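Local coordinates for protein CG8862 (Drosophila melanogaster, PDB 3ISM) that cuts DNA and RNA as the magnesium-dependent mitochondrial endonuclease EndoG, and is inhibited by the protein EndoGI, at the interface of chains A and B and the interface of chains A and C. Sequence-based numbering; all coordinates share one arbitrary frame. Chains: chain A/B, CG8862; chain C, CG4930.

Contacts 1 and 3 are parts of the two-fold interface of chains A and B, about 18 Å apart between C-alpha centres: contact 3 pairs strand 172-179 with its copy, contact 1 sets helix 228-235 against the other subunit. Contact 2, between inhibitor chain C and chain A, lies about 32 Å from contact 1 and 29 Å from contact 3. Its centre is about 15 Å from A:His101, the predicted proton acceptor, against 22 and 24 Å for contacts 1 and 3, so this patch lies nearer the catalytic histidine than the dimer patches do. One segment serves both partners: 82-85 the dimer, 86-89 the inhibitor.

Contact 1: the interface of chains A and B. Residues chain A 28, 229, 232-233, 236-238; chain B 45-46, 48, 82, 84-85.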
# COMPACT_ATOMS: atom_id res chain seq x y z
N PRO A 28 -5.74 1.55 15.69
CA PRO A 28 -5.40 2.37 14.53
C PRO A 28 -6.22 2.02 13.29
O PRO A 28 -6.48 2.88 12.45
CB PRO A 28 -3.91 2.06 14.32
CG PRO A 28 -3.40 1.78 15.68
CD PRO A 28 -4.53 0.97 16.31
N GLU A 229 0.40 13.85 14.42
CA GLU A 229 -0.59 14.04 13.38
C GLU A 229 -0.02 13.89 11.98
O GLU A 229 -0.74 13.44 11.10
CB GLU A 229 -1.24 15.42 13.50
CG GLU A 229 -2.03 15.61 14.78
CD GLU A 229 -1.17 16.04 15.97
OE1 GLU A 229 0.04 16.38 15.78
OE2 GLU A 229 -1.73 16.03 17.10
N GLU A 232 0.02 10.23 11.40
CA GLU A 232 -1.36 9.79 11.15
C GLU A 232 -1.81 10.08 9.73
O GLU A 232 -2.36 9.21 9.06
CB GLU A 232 -2.32 10.48 12.13
CG GLU A 232 -2.14 9.96 13.55
CD GLU A 232 -3.00 10.67 14.56
OE1 GLU A 232 -3.16 11.90 14.45
OE2 GLU A 232 -3.50 9.98 15.48
N ARG A 233 -1.56 11.30 9.27
CA ARG A 233 -1.92 11.70 7.92
C ARG A 233 -1.26 10.81 6.87
O ARG A 233 -1.91 10.39 5.89
CB ARG A 233 -1.53 13.16 7.66
CG ARG A 233 -2.47 14.19 8.26
CD ARG A 233 -2.01 15.58 7.87
NE ARG A 233 -2.89 16.63 8.38
CZ ARG A 233 -3.95 17.11 7.73
NH1 ARG A 233 -4.27 16.63 6.53
NH2 ARG A 233 -4.68 18.07 8.27
N GLY A 236 -2.44 6.79 7.25
CA GLY A 236 -3.86 6.45 7.05
C GLY A 236 -4.44 5.75 8.28
O GLY A 236 -5.30 4.85 8.15
N LEU A 237 -3.97 6.14 9.46
CA LEU A 237 -4.37 5.50 10.72
C LEU A 237 -4.42 6.54 11.79
O LEU A 237 -3.74 7.57 11.67
CB LEU A 237 -3.35 4.45 11.17
CG LEU A 237 -2.92 3.30 10.28
CD1 LEU A 237 -1.62 2.69 10.83
CD2 LEU A 237 -4.05 2.23 10.13
N LEU A 238 -5.20 6.29 12.84
CA LEU A 238 -5.20 7.18 14.00
C LEU A 238 -4.62 6.46 15.20
O LEU A 238 -5.03 5.33 15.51
CB LEU A 238 -6.62 7.68 14.30
CG LEU A 238 -7.34 8.53 13.22
CD1 LEU A 238 -8.83 8.76 13.58
CD2 LEU A 238 -6.67 9.86 12.97
N ARG B 45 -7.74 4.69 3.79
CA ARG B 45 -7.38 6.00 4.37
C ARG B 45 -5.99 6.51 3.98
O ARG B 45 -5.78 7.71 3.92
CB ARG B 45 -7.53 5.98 5.88
CG ARG B 45 -8.98 5.92 6.34
CD ARG B 45 -9.09 5.82 7.85
NE ARG B 45 -8.55 4.56 8.36
CZ ARG B 45 -8.30 4.32 9.66
NH1 ARG B 45 -8.53 5.27 10.57
NH2 ARG B 45 -7.84 3.14 10.04
N ARG B 46 -5.06 5.58 3.75
CA ARG B 46 -3.70 5.89 3.36
C ARG B 46 -3.64 6.44 1.94
O ARG B 46 -2.89 7.37 1.64
CB ARG B 46 -2.87 4.61 3.42
CG ARG B 46 -1.39 4.85 3.11
CD ARG B 46 -0.52 3.74 3.61
NE ARG B 46 -0.66 2.50 2.85
CZ ARG B 46 -0.14 2.29 1.64
NH1 ARG B 46 0.56 3.23 1.02
NH2 ARG B 46 -0.31 1.13 1.03
N ARG B 48 -6.43 7.41 0.11
CA ARG B 48 -7.53 8.36 -0.11
C ARG B 48 -8.46 7.94 -1.27
O ARG B 48 -9.02 8.81 -1.96
CB ARG B 48 -7.03 9.81 -0.25
CG ARG B 48 -6.62 10.52 1.06
CD ARG B 48 -5.35 9.97 1.64
NE ARG B 48 -4.43 10.98 2.17
CZ ARG B 48 -3.70 10.81 3.28
NH1 ARG B 48 -3.83 9.71 4.00
NH2 ARG B 48 -2.87 11.77 3.68
N HIS B 82 -12.76 10.88 8.44
CA HIS B 82 -11.94 11.82 9.23
C HIS B 82 -11.24 12.79 8.25
O HIS B 82 -10.76 12.36 7.21
CB HIS B 82 -10.92 11.03 10.09
CG HIS B 82 -10.13 11.87 11.05
ND1 HIS B 82 -9.09 12.69 10.66
CD2 HIS B 82 -10.22 12.01 12.40
CE1 HIS B 82 -8.59 13.31 11.71
NE2 HIS B 82 -9.26 12.92 12.78
N PHE B 84 -8.41 14.06 7.92
CA PHE B 84 -7.03 13.73 7.52
C PHE B 84 -7.02 12.86 6.29
O PHE B 84 -6.06 12.86 5.54
CB PHE B 84 -6.29 12.95 8.62
CG PHE B 84 -5.84 13.79 9.79
CD1 PHE B 84 -6.19 15.14 9.91
CD2 PHE B 84 -5.10 13.21 10.81
CE1 PHE B 84 -5.78 15.90 11.02
CE2 PHE B 84 -4.69 13.93 11.90
CZ PHE B 84 -5.03 15.29 12.02
N PHE B 85 -8.09 12.08 6.09
CA PHE B 85 -8.06 11.03 5.05
C PHE B 85 -9.06 11.24 3.92
O PHE B 85 -9.25 10.34 3.10
CB PHE B 85 -8.26 9.65 5.68
CG PHE B 85 -7.52 9.46 6.98
CD1 PHE B 85 -6.12 9.56 7.02
CD2 PHE B 85 -8.21 9.20 8.15
CE1 PHE B 85 -5.43 9.41 8.23
CE2 PHE B 85 -7.52 9.04 9.37
CZ PHE B 85 -6.14 9.14 9.40
O HOH W 1 -8.15 4.81 13.46
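The end of helix 228-235 and the loop after it, in chain A, pack on the 3-10 turn 83-85 and arginine-rich loop of chain B, one patch of the two-fold endonuclease interface. A:Arg233 lies across B:Phe84. From CB, its extended chain carries CG over the ring face, 4.0 Å from the centroid; NE passes CD1 of the ring, and the guanidinium, tilted 29° to the ring, sets CZ 3.7 Å from B:Phe84 CD1. Its tip NH2 borders CD1 and CE1. B:His82 CE1 lies against the opposite face, so the phenyl is sandwiched. The backbone O of A:Arg233 is gripped end-on by B:Arg48, NH1 and NH2 each at 2.8 Å and in the guanidinium plane; NH1 comes nearly along the C=O axis, NH2 from above the carbonyl plane. B:Arg48 NH1 also donates to B:Arg45 O, which steadies the group. An alanine in place of B:Arg48 would remove both bonds and would probably leave this helix-end carbonyl poorly satisfied. A:Leu238 CD2 sits over the imidazole of B:His82 and meets B:Phe85 CZ at 3.7 Å. B:Arg45 bends at chi3 (-66°) beneath A:Gly236 O, and its NH2 donates to a lone pair of A:Pro28 O at 2.8 Å.

Contact 2: the interface of chains A and C. Residues chain A 76-77, 86, 88-89; chain C 49-50, 52.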
# COMPACT_ATOMS: atom_id res chain seq x y z
N LYS A 76 10.00 -17.83 10.98
CA LYS A 76 9.10 -18.81 10.36
C LYS A 76 7.87 -18.18 9.72
O LYS A 76 7.37 -17.15 10.18
CB LYS A 76 8.69 -19.90 11.35
CG LYS A 76 8.02 -19.41 12.63
CD LYS A 76 8.15 -20.46 13.75
CE LYS A 76 7.74 -19.88 15.11
NZ LYS A 76 8.41 -18.55 15.39
N GLN A 77 7.41 -18.79 8.63
CA GLN A 77 6.18 -18.34 7.98
C GLN A 77 4.97 -18.48 8.92
O GLN A 77 4.92 -19.37 9.79
CB GLN A 77 5.94 -19.08 6.67
CG GLN A 77 5.40 -20.47 6.84
CD GLN A 77 5.44 -21.25 5.56
OE1 GLN A 77 4.57 -21.09 4.70
NE2 GLN A 77 6.49 -22.06 5.39
N ARG A 86 1.45 -14.56 2.25
CA ARG A 86 2.40 -14.96 3.25
C ARG A 86 3.80 -14.61 2.78
O ARG A 86 4.23 -15.08 1.72
CB ARG A 86 2.29 -16.47 3.38
CG ARG A 86 2.40 -17.03 4.76
CD ARG A 86 2.36 -18.53 4.70
NE ARG A 86 1.01 -19.07 4.89
CZ ARG A 86 0.68 -20.34 4.69
NH1 ARG A 86 1.60 -21.21 4.27
NH2 ARG A 86 -0.56 -20.75 4.91
N GLN A 88 7.85 -15.17 2.95
CA GLN A 88 8.64 -16.38 3.15
C GLN A 88 10.10 -15.98 3.30
O GLN A 88 10.52 -14.96 2.78
CB GLN A 88 8.50 -17.34 1.95
CG GLN A 88 7.08 -17.88 1.70
CD GLN A 88 6.60 -18.90 2.74
OE1 GLN A 88 7.38 -19.44 3.53
NE2 GLN A 88 5.31 -19.17 2.74
N ASN A 89 10.89 -16.81 3.98
CA ASN A 89 12.34 -16.59 4.06
C ASN A 89 13.03 -16.42 2.69
O ASN A 89 13.93 -15.58 2.55
CB ASN A 89 13.01 -17.70 4.88
CG ASN A 89 12.78 -17.52 6.37
OD1 ASN A 89 12.76 -16.40 6.86
ND2 ASN A 89 12.58 -18.62 7.09
N ILE C 49 5.88 -23.44 -1.39
CA ILE C 49 5.58 -23.42 0.04
C ILE C 49 5.84 -24.78 0.69
O ILE C 49 5.26 -25.80 0.32
CB ILE C 49 4.14 -22.91 0.34
CG1 ILE C 49 4.06 -21.40 0.07
CG2 ILE C 49 3.75 -23.21 1.80
CD1 ILE C 49 2.66 -20.84 0.15
N VAL C 50 6.76 -24.75 1.66
CA VAL C 50 7.24 -25.93 2.37
C VAL C 50 7.22 -25.64 3.87
O VAL C 50 7.48 -24.51 4.30
CB VAL C 50 8.70 -26.29 1.91
CG1 VAL C 50 9.28 -27.45 2.72
CG2 VAL C 50 8.73 -26.62 0.41
N ASP C 52 8.49 -25.07 7.37
CA ASP C 52 9.78 -24.51 7.80
C ASP C 52 10.63 -25.55 8.53
O ASP C 52 11.85 -25.49 8.45
CB ASP C 52 9.60 -23.27 8.69
CG ASP C 52 8.87 -22.14 8.00
OD1 ASP C 52 9.47 -21.40 7.18
OD2 ASP C 52 7.67 -21.98 8.30
O HOH W 2 9.76 -19.42 4.76
O HOH W 3 5.91 -21.98 10.30
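C:Asp52, the first residue of inhibitor helix 52-75, presents its carboxylate to A:Gln77 in a loop of the endonuclease, a polar patch of the enzyme-inhibitor interface. OD2 accepts two hydrogen bonds from this one residue: the backbone N of A:Gln77 at 3.2 Å and the side-chain amide NE2 at 3.1 Å. Both donors stand above the carboxylate plane, and the amide is turned 73° against it. The crowded first torsion of A:Gln77 (chi1 78°) folds CG over the residue's own backbone, the extended chi2 carries the amide outward, and chi3 -81° turns it so that NE2 meets the OD2 already bound by the backbone N. NE2 also makes a weak bond to C:Val50 O. Water 3 joins OD2 to A:Gln77 O, whereas water 2 connects OD1 to A:Gln88 OE1 and to the backbone N of A:Asn89, the first residue of helix 89-92.

Behind this shell, the amide oxygen OE1 of A:Gln77 takes hydrogen bonds from A:Arg86 NH1 at 3.0 Å and A:Gln88 NE2 at 2.8 Å, both from above its carbonyl plane. Together they fix the amide's rotation, leaving NE2 turned to the inhibitor; the arginine's charge may also polarise the amide and strengthen its NE2 as a donor. C:Ile49 packs over these second-shell groups, its CG1 3.7 Å from A:Gln88 NE2 and its CG2 branch 3.8 Å from A:Arg86 NH1.

Contact 3: the interface of chains A and B. Residues chain A 164-165, 172-176; chain B 174-178.
Strand 172-179 of each subunit pairs antiparallel with its copy, joining the two endonuclease chains through a beta ladder centred on A:Lys175 opposite B:Lys175. Its bonds come in near-twin pairs: A:Val174 N to B:Tyr176 O and B:Val174 N to A:Tyr176 O, both 2.8 Å, each nearly along the C=O axis. The returning N-H groups of the tyrosines reach the valine carbonyls. At one end B:Val178 N meets A:Ser172 O at 3.0 Å, from above the carbonyl plane.

On one side of the ladder, each Tyr176 takes the crowded position between backbone N and carbonyl carbon (chi1 56° in A, 51° in B), laying its ring alongside the opposite Val174. B:Val174 CB stands over the face of A:Tyr176, 3.7 Å from CE2, and A:Val174 CG1 touches B:Tyr176 CZ at the same distance.

On the other side the two lysine chains, extended with CG anti to the backbone N, cross obliquely, A:Lys175 CB 3.7 Å from B:Lys175 CG. Their NZ atoms finish 5.4 Å apart, where like charges would probably repel mildly, while the aliphatic stems stay in contact. B:Lys175 CE also lies near A:Tyr173 CB, while A:Tyr173 CD2 lies 3.6 Å from B:Glu177 CA.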
# COMPACT_ATOMS: atom_id res chain seq x y z
N PRO A 164 5.67 9.68 -0.27
CA PRO A 164 5.98 10.29 -1.57
C PRO A 164 7.24 11.14 -1.60
O PRO A 164 7.71 11.59 -0.55
CB PRO A 164 4.74 11.16 -1.87
CG PRO A 164 4.08 11.38 -0.59
CD PRO A 164 4.39 10.18 0.28
N HIS A 165 7.78 11.33 -2.80
CA HIS A 165 8.86 12.25 -3.04
C HIS A 165 8.43 13.06 -4.26
O HIS A 165 7.59 12.63 -5.05
CB HIS A 165 10.18 11.52 -3.33
CG HIS A 165 10.12 10.65 -4.56
ND1 HIS A 165 9.61 9.37 -4.54
CD2 HIS A 165 10.48 10.90 -5.85
CE1 HIS A 165 9.66 8.86 -5.76
NE2 HIS A 165 10.18 9.77 -6.57
N SER A 172 4.38 14.58 -7.44
CA SER A 172 4.79 13.72 -6.36
C SER A 172 4.39 12.29 -6.66
O SER A 172 3.32 12.03 -7.21
CB SER A 172 4.21 14.20 -5.03
OG SER A 172 4.74 15.47 -4.70
N TYR A 173 5.26 11.36 -6.29
CA TYR A 173 5.07 9.92 -6.52
C TYR A 173 5.48 9.15 -5.28
O TYR A 173 6.40 9.57 -4.58
CB TYR A 173 5.95 9.44 -7.68
CG TYR A 173 5.77 10.21 -8.98
CD1 TYR A 173 6.46 11.39 -9.22
CD2 TYR A 173 4.90 9.75 -9.97
CE1 TYR A 173 6.29 12.09 -10.39
CE2 TYR A 173 4.73 10.46 -11.17
CZ TYR A 173 5.43 11.63 -11.36
OH TYR A 173 5.30 12.34 -12.52
N VAL A 174 4.83 8.02 -5.04
CA VAL A 174 5.24 7.05 -4.02
C VAL A 174 5.96 5.94 -4.79
O VAL A 174 5.40 5.40 -5.75
CB VAL A 174 4.05 6.47 -3.24
CG1 VAL A 174 4.43 5.22 -2.45
CG2 VAL A 174 3.43 7.51 -2.30
N LYS A 175 7.20 5.64 -4.40
CA LYS A 175 7.96 4.56 -5.03
C LYS A 175 8.60 3.63 -3.99
O LYS A 175 9.28 4.09 -3.05
CB LYS A 175 9.03 5.10 -5.97
CG LYS A 175 9.77 4.02 -6.77
CD LYS A 175 10.94 4.60 -7.60
CE LYS A 175 11.67 3.48 -8.37
NZ LYS A 175 12.84 3.97 -9.20
N TYR A 176 8.40 2.34 -4.15
CA TYR A 176 9.07 1.40 -3.27
C TYR A 176 9.35 0.06 -3.93
O TYR A 176 8.59 -0.40 -4.80
CB TYR A 176 8.29 1.21 -1.98
CG TYR A 176 6.84 0.77 -2.17
CD1 TYR A 176 5.83 1.72 -2.24
CD2 TYR A 176 6.49 -0.59 -2.26
CE1 TYR A 176 4.53 1.37 -2.39
CE2 TYR A 176 5.15 -0.96 -2.43
CZ TYR A 176 4.18 0.05 -2.49
OH TYR A 176 2.83 -0.22 -2.62
N VAL B 174 7.04 -0.83 -7.08
CA VAL B 174 5.74 -0.25 -7.28
C VAL B 174 5.93 1.27 -7.31
O VAL B 174 6.54 1.84 -6.40
CB VAL B 174 4.77 -0.63 -6.14
CG1 VAL B 174 3.46 0.21 -6.20
CG2 VAL B 174 4.48 -2.14 -6.15
N LYS B 175 5.42 1.93 -8.35
CA LYS B 175 5.44 3.39 -8.35
C LYS B 175 4.11 4.00 -8.82
O LYS B 175 3.53 3.56 -9.80
CB LYS B 175 6.60 3.90 -9.20
CG LYS B 175 6.92 5.37 -9.00
CD LYS B 175 7.91 5.81 -10.03
CE LYS B 175 8.36 7.23 -9.78
NZ LYS B 175 9.29 7.66 -10.87
N TYR B 176 3.63 5.01 -8.11
CA TYR B 176 2.41 5.69 -8.55
C TYR B 176 2.40 7.14 -8.11
O TYR B 176 2.96 7.49 -7.07
CB TYR B 176 1.15 4.97 -8.07
CG TYR B 176 1.13 4.67 -6.59
CD1 TYR B 176 1.66 3.47 -6.11
CD2 TYR B 176 0.62 5.59 -5.68
CE1 TYR B 176 1.67 3.19 -4.76
CE2 TYR B 176 0.62 5.31 -4.32
CZ TYR B 176 1.14 4.11 -3.87
OH TYR B 176 1.15 3.82 -2.53
N GLU B 177 1.77 7.98 -8.93
CA GLU B 177 1.61 9.39 -8.67
C GLU B 177 0.61 9.53 -7.55
O GLU B 177 -0.31 8.71 -7.41
CB GLU B 177 1.16 10.14 -9.94
CG GLU B 177 0.99 11.65 -9.73
CD GLU B 177 0.63 12.44 -10.98
OE1 GLU B 177 0.56 11.89 -12.11
OE2 GLU B 177 0.41 13.66 -10.82
N VAL B 178 0.83 10.54 -6.71
CA VAL B 178 -0.16 10.96 -5.73
C VAL B 178 -0.48 12.42 -6.04
O VAL B 178 0.42 13.22 -6.29
CB VAL B 178 0.33 10.78 -4.26
CG1 VAL B 178 0.41 9.29 -3.91
CG2 VAL B 178 1.67 11.47 -4.02
O HOH W 4 1.58 14.66 -8.32